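Local coordinates for protein dTDP-4-dehydrorhamnose 3,5-epimerase (Bacillus anthracis str. Ames, PDB 3RYK) that catalyses the epimerisation of a dTDP-linked 4-keto sugar at its C3 and C5 positions, a step in making dTDP-L-rhamnose, at residues Leu112-Ser116 against Pro117-Gln121; Pro186-Asp190 against Lys191-Leu195; Tyr54-Lys57 against Val58-Leu62. All coordinates share one frame; numbering follows the deposited sequence. Where two conformers were deposited one is given.

All three interactions are local, each made by one unbroken run of chain. Interaction 1 is a surface contact, a pair of beta turns in the loop between strands 104-111 and 122-128, held by backbone bonds and one aromatic ring. Interactions 2 and 3 are partly buried, and both are helix starts capped by a side chain, Ser189 in one and Asn55 in the other. Their settings differ: 186-195 adds a bound pyrophosphate and several waters, whereas 54-62 carries strand 48-55 into helix 56-61 with apolar packing of Tyr54 on Leu59. Interactions 2 and 3, centres about 35 Å apart, both touch the second subunit; interaction 1 touches no other chain of the assembly.

Interaction 1. Residues Leu112-Ser116 against Pro117-Gln121; sequences LRKDS and PTFKQ
Ser116 to Phe119 form a type I beta turn, closed by a bond of 3.1 Å from Phe119 N to Ser116 O. A type II turn from Thr118 to Gln121 overlaps it, sharing Thr118 and Phe119, so the chain doubles back and brings Leu112 within 5.7 Å of Lys120, CA to CA. Together the two turns make most of the connection between the antiparallel strands 104-111 and 122-128 of the jelly-roll-like fold, at the surface of the subunit. Phe119 makes most of the side-chain contact. With CG anti to the backbone N (chi1 173°), its ring swings back over the 112-116 arm, where Lys114 CA makes a CH-pi contact 3.7 Å from the ring centroid and 14° off the normal. Lys120 CG covers the opposite face, so the ring lies between the alpha carbon of one lysine and the side chain of the other. Arg113 O comes obliquely to Phe119 CD1 at 3.2 Å. Within the first turn Ser116 OG takes a weak bond from Thr118 N (3.2 Å), while the carboxylate of Asp111 gathers Ser116 OG, Thr118 OG1 and the Arg113 guanidinium, whose NH1 also reaches Asp34.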
loop_
_atom_site.group_PDB
_atom_site.type_symbol
_atom_site.label_atom_id
_atom_site.label_comp_id
_atom_site.label_asym_id
_atom_site.label_seq_id
_atom_site.Cartn_x
_atom_site.Cartn_y
_atom_site.Cartn_z
ATOM N N LEU A 112 -3.986 25.054 7.219
ATOM C CA LEU A 112 -4.019 25.686 8.552
ATOM C C LEU A 112 -2.769 26.513 8.880
ATOM O O LEU A 112 -2.531 26.865 10.035
ATOM C CB LEU A 112 -4.296 24.640 9.638
ATOM C CG LEU A 112 -5.653 23.934 9.563
ATOM C CD1 LEU A 112 -5.913 23.082 10.797
ATOM C CD2 LEU A 112 -6.747 24.945 9.391
ATOM N N ARG A 113 -1.985 26.832 7.859
ATOM C CA ARG A 113 -0.783 27.633 8.022
ATOM C C ARG A 113 -1.289 29.090 8.065
ATOM O O ARG A 113 -1.695 29.645 7.042
ATOM C CB ARG A 113 0.163 27.337 6.852
ATOM C CG ARG A 113 0.616 25.867 6.788
ATOM C CD ARG A 113 1.374 25.542 5.497
ATOM N NE ARG A 113 0.541 25.776 4.322
ATOM C CZ ARG A 113 0.921 25.567 3.062
ATOM N NH1 ARG A 113 2.133 25.095 2.785
ATOM N NH2 ARG A 113 0.073 25.822 2.070
ATOM N N LYS A 114 -1.276 29.697 9.256
ATOM C CA LYS A 114 -1.748 31.081 9.447
ATOM C C LYS A 114 -1.079 32.119 8.543
ATOM O O LYS A 114 -1.705 33.116 8.176
ATOM C CB LYS A 114 -1.641 31.495 10.919
ATOM C CG LYS A 114 -2.179 32.897 11.211
ATOM C CD LYS A 114 -2.177 33.192 12.705
ATOM C CE LYS A 114 -2.765 34.557 13.009
ATOM N NZ LYS A 114 -2.804 34.808 14.473
ATOM N N ASP A 115 0.175 31.868 8.175
ATOM C CA ASP A 115 0.939 32.760 7.304
ATOM C C ASP A 115 0.500 32.635 5.847
ATOM O O ASP A 115 0.479 33.602 5.089
ATOM C CB ASP A 115 2.405 32.317 7.306
ATOM C CG ASP A 115 3.060 32.355 8.682
ATOM O OD1 ASP A 115 2.681 33.181 9.540
ATOM O OD2 ASP A 115 4.011 31.566 8.882
ATOM N N SER A 116 0.164 31.407 5.465
ATOM C CA SER A 116 -0.243 31.091 4.102
ATOM C C SER A 116 -1.274 32.008 3.458
ATOM O O SER A 116 -2.268 32.367 4.085
ATOM C CB SER A 116 -0.742 29.648 4.040
ATOM O OG SER A 116 -1.159 29.306 2.737
ATOM N N PRO A 117 -1.046 32.391 2.189
ATOM C CA PRO A 117 -2.037 33.241 1.543
ATOM C C PRO A 117 -3.364 32.479 1.464
ATOM O O PRO A 117 -4.427 33.078 1.615
ATOM C CB PRO A 117 -1.455 33.491 0.148
ATOM C CG PRO A 117 -0.415 32.442 -0.050
ATOM C CD PRO A 117 0.050 32.002 1.283
ATOM N N THR A 118 -3.284 31.160 1.268
ATOM C CA THR A 118 -4.464 30.294 1.176
ATOM C C THR A 118 -4.935 29.752 2.544
ATOM O O THR A 118 -5.562 28.697 2.628
ATOM C CB THR A 118 -4.234 29.126 0.181
ATOM O OG1 THR A 118 -3.182 28.268 0.641
ATOM C CG2 THR A 118 -3.898 29.652 -1.214
ATOM N N PHE A 119 -4.650 30.487 3.613
ATOM C CA PHE A 119 -5.046 30.090 4.958
ATOM C C PHE A 119 -6.560 29.923 5.102
ATOM O O PHE A 119 -7.349 30.734 4.604
ATOM C CB PHE A 119 -4.496 31.083 5.979
ATOM C CG PHE A 119 -4.985 30.867 7.380
ATOM C CD1 PHE A 119 -4.766 29.666 8.027
ATOM C CD2 PHE A 119 -5.552 31.904 8.085
ATOM C CE1 PHE A 119 -5.189 29.464 9.317
ATOM C CE2 PHE A 119 -5.962 31.719 9.399
ATOM C CZ PHE A 119 -5.785 30.503 10.013
ATOM N N LYS A 120 -6.928 28.835 5.772
ATOM C CA LYS A 120 -8.305 28.401 6.043
ATOM C C LYS A 120 -9.013 27.772 4.831
ATOM O O LYS A 120 -10.037 27.098 5.001
ATOM C CB LYS A 120 -9.201 29.460 6.706
ATOM C CG LYS A 120 -8.746 29.963 8.075
ATOM C CD LYS A 120 -9.903 30.733 8.705
ATOM C CE LYS A 120 -9.637 31.349 10.082
ATOM N NZ LYS A 120 -8.704 32.491 10.098
ATOM N N GLN A 121 -8.465 27.953 3.626
ATOM C CA GLN A 121 -9.068 27.378 2.428
ATOM C C GLN A 121 -8.974 25.844 2.400
ATOM O O GLN A 121 -8.086 25.240 3.001
ATOM C CB GLN A 121 -8.458 27.966 1.156
ATOM C CG GLN A 121 -8.594 29.489 1.033
ATOM C CD GLN A 121 -8.071 30.036 -0.293
ATOM O OE1 GLN A 121 -7.993 29.320 -1.296
ATOM N NE2 GLN A 121 -7.744 31.325 -0.310
#

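Interaction 2. Residues Pro186-Asp190 against Lys191-Leu195; sequences PILSD and KDRIL. With POP (pyrophosphate 2-), chain C.
Ser189 OG does two jobs at once: it donates to O4 of the bound pyrophosphate over 2.6 Å and, as the N-cap of the short, weakly bonded helix 190-193, accepts from Asp192 N at 3.2 Å. Its chi1 of 62° sets OG between the backbone N and the carbonyl carbon, a position from which it can face both the first helical turn and the ligand. Lys191, the second residue of that turn, sends its chain alongside the pyrophosphate; a bend at chi3 brings NZ to the bridging oxygen O of the ligand, 2.9 Å away. Asp192 also faces the anion: its OD2 lies 3.0 Å from pyrophosphate O4, and its OD1 is tied through water 4 to Ser189 N. Asp167 completes the pyrophosphate pocket, and Arg47 of the second subunit packs on Ser189.

Away from the ligand, Arg193 runs back along the incoming loop, extended from CG to NE. One face of its guanidinium lies against Leu188, whose CB sits 3.7 Å above the plane, toward the rim. NH1 makes a weak bond to Pro186 O, and waters 1, 2 and 3 lie in the plane at the guanidinium edge. Water 3 joins NE to both Leu188 O and Asp190 OD1, so the aspartate and arginine meet through solvent, their charged atoms 4.9 Å apart at OD1 and NE.

Lys191, and perhaps the helix start, would favour a bound anion, whereas the carboxylate of Asp192 so near O4 would be unfavourable if both were fully charged; one of the two may carry a proton, and the distance alone does not say which.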
loop_
_atom_site.group_PDB
_atom_site.type_symbol
_atom_site.label_atom_id
_atom_site.label_comp_id
_atom_site.label_asym_id
_atom_site.label_seq_id
_atom_site.Cartn_x
_atom_site.Cartn_y
_atom_site.Cartn_z
ATOM N N PRO A 186 -23.217 11.548 9.166
ATOM C CA PRO A 186 -22.033 10.699 9.041
ATOM C C PRO A 186 -21.778 9.708 10.150
ATOM O O PRO A 186 -22.130 9.971 11.316
ATOM C CB PRO A 186 -20.872 11.699 9.010
ATOM C CG PRO A 186 -21.409 12.960 9.520
ATOM C CD PRO A 186 -22.871 12.977 9.247
ATOM N N ILE A 187 -21.200 8.568 9.778
ATOM C CA ILE A 187 -20.837 7.534 10.739
ATOM C C ILE A 187 -19.493 8.057 11.259
ATOM O O ILE A 187 -18.538 8.172 10.524
ATOM C CB ILE A 187 -20.768 6.139 10.103
ATOM C CG1 ILE A 187 -22.178 5.748 9.653
ATOM C CG2 ILE A 187 -20.191 5.116 11.091
ATOM C CD1 ILE A 187 -22.241 4.649 8.641
ATOM N N LEU A 188 -19.449 8.434 12.531
ATOM C CA LEU A 188 -18.255 8.976 13.154
ATOM C C LEU A 188 -17.987 8.295 14.469
ATOM O O LEU A 188 -18.924 7.842 15.116
ATOM C CB LEU A 188 -18.518 10.448 13.495
ATOM C CG LEU A 188 -18.784 11.414 12.342
ATOM C CD1 LEU A 188 -19.484 12.707 12.761
ATOM C CD2 LEU A 188 -17.459 11.663 11.685
ATOM N N SER A 189 -16.721 8.224 14.862
ATOM C CA SER A 189 -16.387 7.630 16.147
ATOM C C SER A 189 -16.665 8.745 17.157
ATOM O O SER A 189 -16.691 9.939 16.798
ATOM C CB SER A 189 -14.931 7.182 16.211
ATOM O OG SER A 189 -14.055 8.282 16.059
ATOM N N ASP A 190 -16.882 8.373 18.414
ATOM C CA ASP A 190 -17.137 9.380 19.450
ATOM C C ASP A 190 -15.991 10.384 19.528
ATOM O O ASP A 190 -16.221 11.583 19.713
ATOM C CB ASP A 190 -17.366 8.730 20.816
ATOM C CG ASP A 190 -18.674 7.966 20.896
ATOM O OD1 ASP A 190 -19.496 8.049 19.961
ATOM O OD2 ASP A 190 -18.904 7.309 21.929
ATOM N N LYS A 191 -14.763 9.880 19.362
ATOM C CA LYS A 191 -13.557 10.701 19.386
ATOM C C LYS A 191 -13.611 11.734 18.271
ATOM O O LYS A 191 -13.197 12.873 18.440
ATOM C CB LYS A 191 -12.337 9.846 19.108
ATOM C CG LYS A 191 -12.077 8.705 20.078
ATOM C CD LYS A 191 -10.899 7.866 19.599
ATOM C CE LYS A 191 -9.609 8.658 19.459
ATOM N NZ LYS A 191 -8.489 7.814 19.017
ATOM N N ASP A 192 -14.094 11.314 17.107
ATOM C CA ASP A 192 -14.194 12.211 15.971
ATOM C C ASP A 192 -15.333 13.243 16.106
ATOM O O ASP A 192 -15.286 14.294 15.470
ATOM C CB ASP A 192 -14.256 11.409 14.660
ATOM C CG ASP A 192 -12.893 10.783 14.280
ATOM O OD1 ASP A 192 -12.805 10.198 13.173
ATOM O OD2 ASP A 192 -11.910 10.891 15.068
ATOM N N ARG A 193 -16.346 12.960 16.933
ATOM C CA ARG A 193 -17.450 13.916 17.116
ATOM C C ARG A 193 -17.114 15.036 18.124
ATOM O O ARG A 193 -17.879 15.992 18.237
ATOM C CB ARG A 193 -18.758 13.231 17.547
ATOM C CG ARG A 193 -19.324 12.227 16.565
ATOM C CD ARG A 193 -20.676 11.694 17.047
ATOM N NE ARG A 193 -21.190 10.649 16.159
ATOM C CZ ARG A 193 -21.952 10.842 15.082
ATOM N NH1 ARG A 193 -22.323 9.787 14.357
ATOM N NH2 ARG A 193 -22.330 12.065 14.710
ATOM N N ILE A 194 -15.980 14.926 18.823
ATOM C CA ILE A 194 -15.557 15.927 19.817
ATOM C C ILE A 194 -14.248 16.648 19.429
ATOM O O ILE A 194 -13.506 17.147 20.291
ATOM C CB ILE A 194 -15.405 15.281 21.224
ATOM C CG1 ILE A 194 -16.761 14.847 21.779
ATOM C CG2 ILE A 194 -14.785 16.272 22.187
ATOM C CD1 ILE A 194 -17.112 15.472 23.118
ATOM N N LEU A 195 -13.947 16.711 18.133
ATOM C CA LEU A 195 -12.740 17.397 17.702
ATOM C C LEU A 195 -13.097 18.895 17.780
ATOM O O LEU A 195 -14.265 19.257 17.607
ATOM C CB LEU A 195 -12.310 16.946 16.294
ATOM C CG LEU A 195 -11.786 15.499 16.234
ATOM C CD1 LEU A 195 -11.622 14.974 14.782
ATOM C CD2 LEU A 195 -10.470 15.344 16.997
HETATM P P1 POP C . -7.865 7.174 15.231
HETATM O O1 POP C . -6.953 6.041 15.652
HETATM O O2 POP C . -7.109 8.475 15.410
HETATM O O3 POP C . -8.270 7.001 13.785
HETATM O O POP C . -9.150 7.202 16.218
HETATM P P2 POP C . -10.660 6.734 15.860
HETATM O O4 POP C . -11.492 7.974 15.635
HETATM O O5 POP C . -11.224 5.969 17.035
HETATM O O6 POP C . -10.737 5.840 14.642
HETATM O O HOH W 1 -23.765 11.934 12.265
HETATM O O HOH W 2 -21.961 6.460 14.169
HETATM O O HOH W 3 -20.155 8.586 17.597
HETATM O O HOH W 4 -14.804 8.813 12.630
#

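Interaction 3. Residues Tyr54-Lys57 against Val58-Leu62; sequences YNKK and VLETL
Asn55 and Val58 cross at about a right angle, the amide of the first lying against a methyl of the second. Val58 CG2 is 3.4 Å from both CG and ND2 of Asn55, and the contact is set up by Asn55 having CG anti to its backbone N (chi1 179°), which carries the amide forward over the first helical turn. From there OD1 accepts from Val58 N at 3.1 Å. The approach is from above the amide, the donor 57° out of its plane, although the N-H itself points fairly straight at OD1 (152°). ND2 turns to the carboxylate of Glu52, a residue of the thymidine diphosphate pocket, so both ends of the amide are held.

This is an N-cap: Asn55 ends strand 48-55 and its side chain covers the start of helix 56-61. Behind the cap the regular helical pattern sets in, with Leu59 N bonded to Asn55 O at 3.0 Å and Glu60 N to Lys56 O. Further on, Thr61 folds its hydroxyl back to donate to Val58 O, and its CG2 rests on Lys57 O.

Tyr54 and Leu59 form the second crossing, again near a right angle. Leu59 CD1 presses obliquely on the tyrosine ring, 3.4 Å from CE1, and Met25 and Val64 pack on the same leucine. Tyr54 also belongs to the interface: its strand pairs antiparallel with one of the second subunit, carrying the sheet across, while Tyr161 of that subunit bonds to Lys57 N through its hydroxyl and makes a cation-pi contact with the Lys57 side chain.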
loop_
_atom_site.group_PDB
_atom_site.type_symbol
_atom_site.label_atom_id
_atom_site.label_comp_id
_atom_site.label_asym_id
_atom_site.label_seq_id
_atom_site.Cartn_x
_atom_site.Cartn_y
_atom_site.Cartn_z
ATOM N N TYR A 54 4.135 3.846 -6.014
ATOM C CA TYR A 54 5.077 4.726 -5.334
ATOM C C TYR A 54 6.486 4.476 -5.831
ATOM O O TYR A 54 6.933 3.340 -5.903
ATOM C CB TYR A 54 5.045 4.550 -3.800
ATOM C CG TYR A 54 6.146 5.303 -3.053
ATOM C CD1 TYR A 54 6.033 6.655 -2.759
ATOM C CD2 TYR A 54 7.301 4.640 -2.617
ATOM C CE1 TYR A 54 7.046 7.340 -2.078
ATOM C CE2 TYR A 54 8.307 5.308 -1.932
ATOM C CZ TYR A 54 8.183 6.659 -1.664
ATOM O OH TYR A 54 9.201 7.317 -0.982
ATOM N N ASN A 55 7.163 5.566 -6.163
ATOM C CA ASN A 55 8.534 5.547 -6.623
ATOM C C ASN A 55 9.147 6.817 -6.061
ATOM O O ASN A 55 8.840 7.918 -6.515
ATOM C CB ASN A 55 8.634 5.440 -8.143
ATOM C CG ASN A 55 10.077 5.450 -8.633
ATOM O OD1 ASN A 55 10.943 6.121 -8.065
ATOM N ND2 ASN A 55 10.330 4.739 -9.729
ATOM N N LYS A 56 10.008 6.638 -5.057
ATOM C CA LYS A 56 10.671 7.735 -4.346
ATOM C C LYS A 56 11.378 8.727 -5.271
ATOM O O LYS A 56 11.078 9.923 -5.248
ATOM C CB LYS A 56 11.621 7.163 -3.283
ATOM C CG LYS A 56 12.222 8.183 -2.324
ATOM C CD LYS A 56 12.989 7.498 -1.205
ATOM C CE LYS A 56 13.501 8.504 -0.156
ATOM N NZ LYS A 56 14.153 7.810 0.993
ATOM N N LYS A 57 12.284 8.208 -6.095
ATOM C CA LYS A 57 13.043 9.025 -7.053
ATOM C C LYS A 57 12.140 9.767 -8.055
ATOM O O LYS A 57 12.491 10.875 -8.497
ATOM C CB LYS A 57 14.049 8.123 -7.758
ATOM C CG LYS A 57 14.892 8.741 -8.836
ATOM C CD LYS A 57 15.878 7.698 -9.387
ATOM C CE LYS A 57 15.207 6.457 -9.995
ATOM N NZ LYS A 57 14.272 6.809 -11.108
ATOM N N VAL A 58 11.002 9.170 -8.425
ATOM C CA VAL A 58 10.062 9.817 -9.362
ATOM C C VAL A 58 9.399 10.992 -8.666
ATOM O O VAL A 58 9.262 12.070 -9.253
ATOM C CB VAL A 58 8.980 8.859 -9.899
ATOM C CG1 VAL A 58 7.824 9.632 -10.528
ATOM C CG2 VAL A 58 9.588 7.880 -10.892
ATOM N N LEU A 59 8.971 10.775 -7.426
ATOM C CA LEU A 59 8.341 11.837 -6.651
ATOM C C LEU A 59 9.254 13.037 -6.465
ATOM O O LEU A 59 8.792 14.170 -6.583
ATOM C CB LEU A 59 7.797 11.329 -5.311
ATOM C CG LEU A 59 6.535 10.472 -5.457
ATOM C CD1 LEU A 59 6.138 9.844 -4.133
ATOM C CD2 LEU A 59 5.388 11.332 -6.020
ATOM N N GLU A 60 10.543 12.804 -6.213
ATOM C CA GLU A 60 11.465 13.928 -6.045
ATOM C C GLU A 60 11.487 14.800 -7.298
ATOM O O GLU A 60 11.630 16.020 -7.185
ATOM C CB GLU A 60 12.883 13.477 -5.702
ATOM C CG GLU A 60 12.982 12.751 -4.376
ATOM C CD GLU A 60 14.405 12.403 -3.994
ATOM O OE1 GLU A 60 15.331 12.684 -4.782
ATOM O OE2 GLU A 60 14.598 11.857 -2.887
ATOM N N THR A 61 11.335 14.188 -8.473
ATOM C CA THR A 61 11.332 14.956 -9.724
ATOM C C THR A 61 10.106 15.873 -9.724
ATOM O O THR A 61 10.188 17.015 -10.164
ATOM C CB THR A 61 11.348 14.076 -11.027
ATOM O OG1 THR A 61 10.082 13.426 -11.239
ATOM C CG2 THR A 61 12.484 13.058 -10.999
ATOM N N LEU A 62 8.986 15.377 -9.191
ATOM C CA LEU A 62 7.722 16.126 -9.106
ATOM C C LEU A 62 7.644 17.096 -7.904
ATOM O O LEU A 62 6.545 17.574 -7.547
ATOM C CB LEU A 62 6.541 15.133 -9.067
ATOM C CG LEU A 62 6.378 14.232 -10.298
ATOM C CD1 LEU A 62 5.260 13.209 -10.091
ATOM C CD2 LEU A 62 6.107 15.076 -11.544
#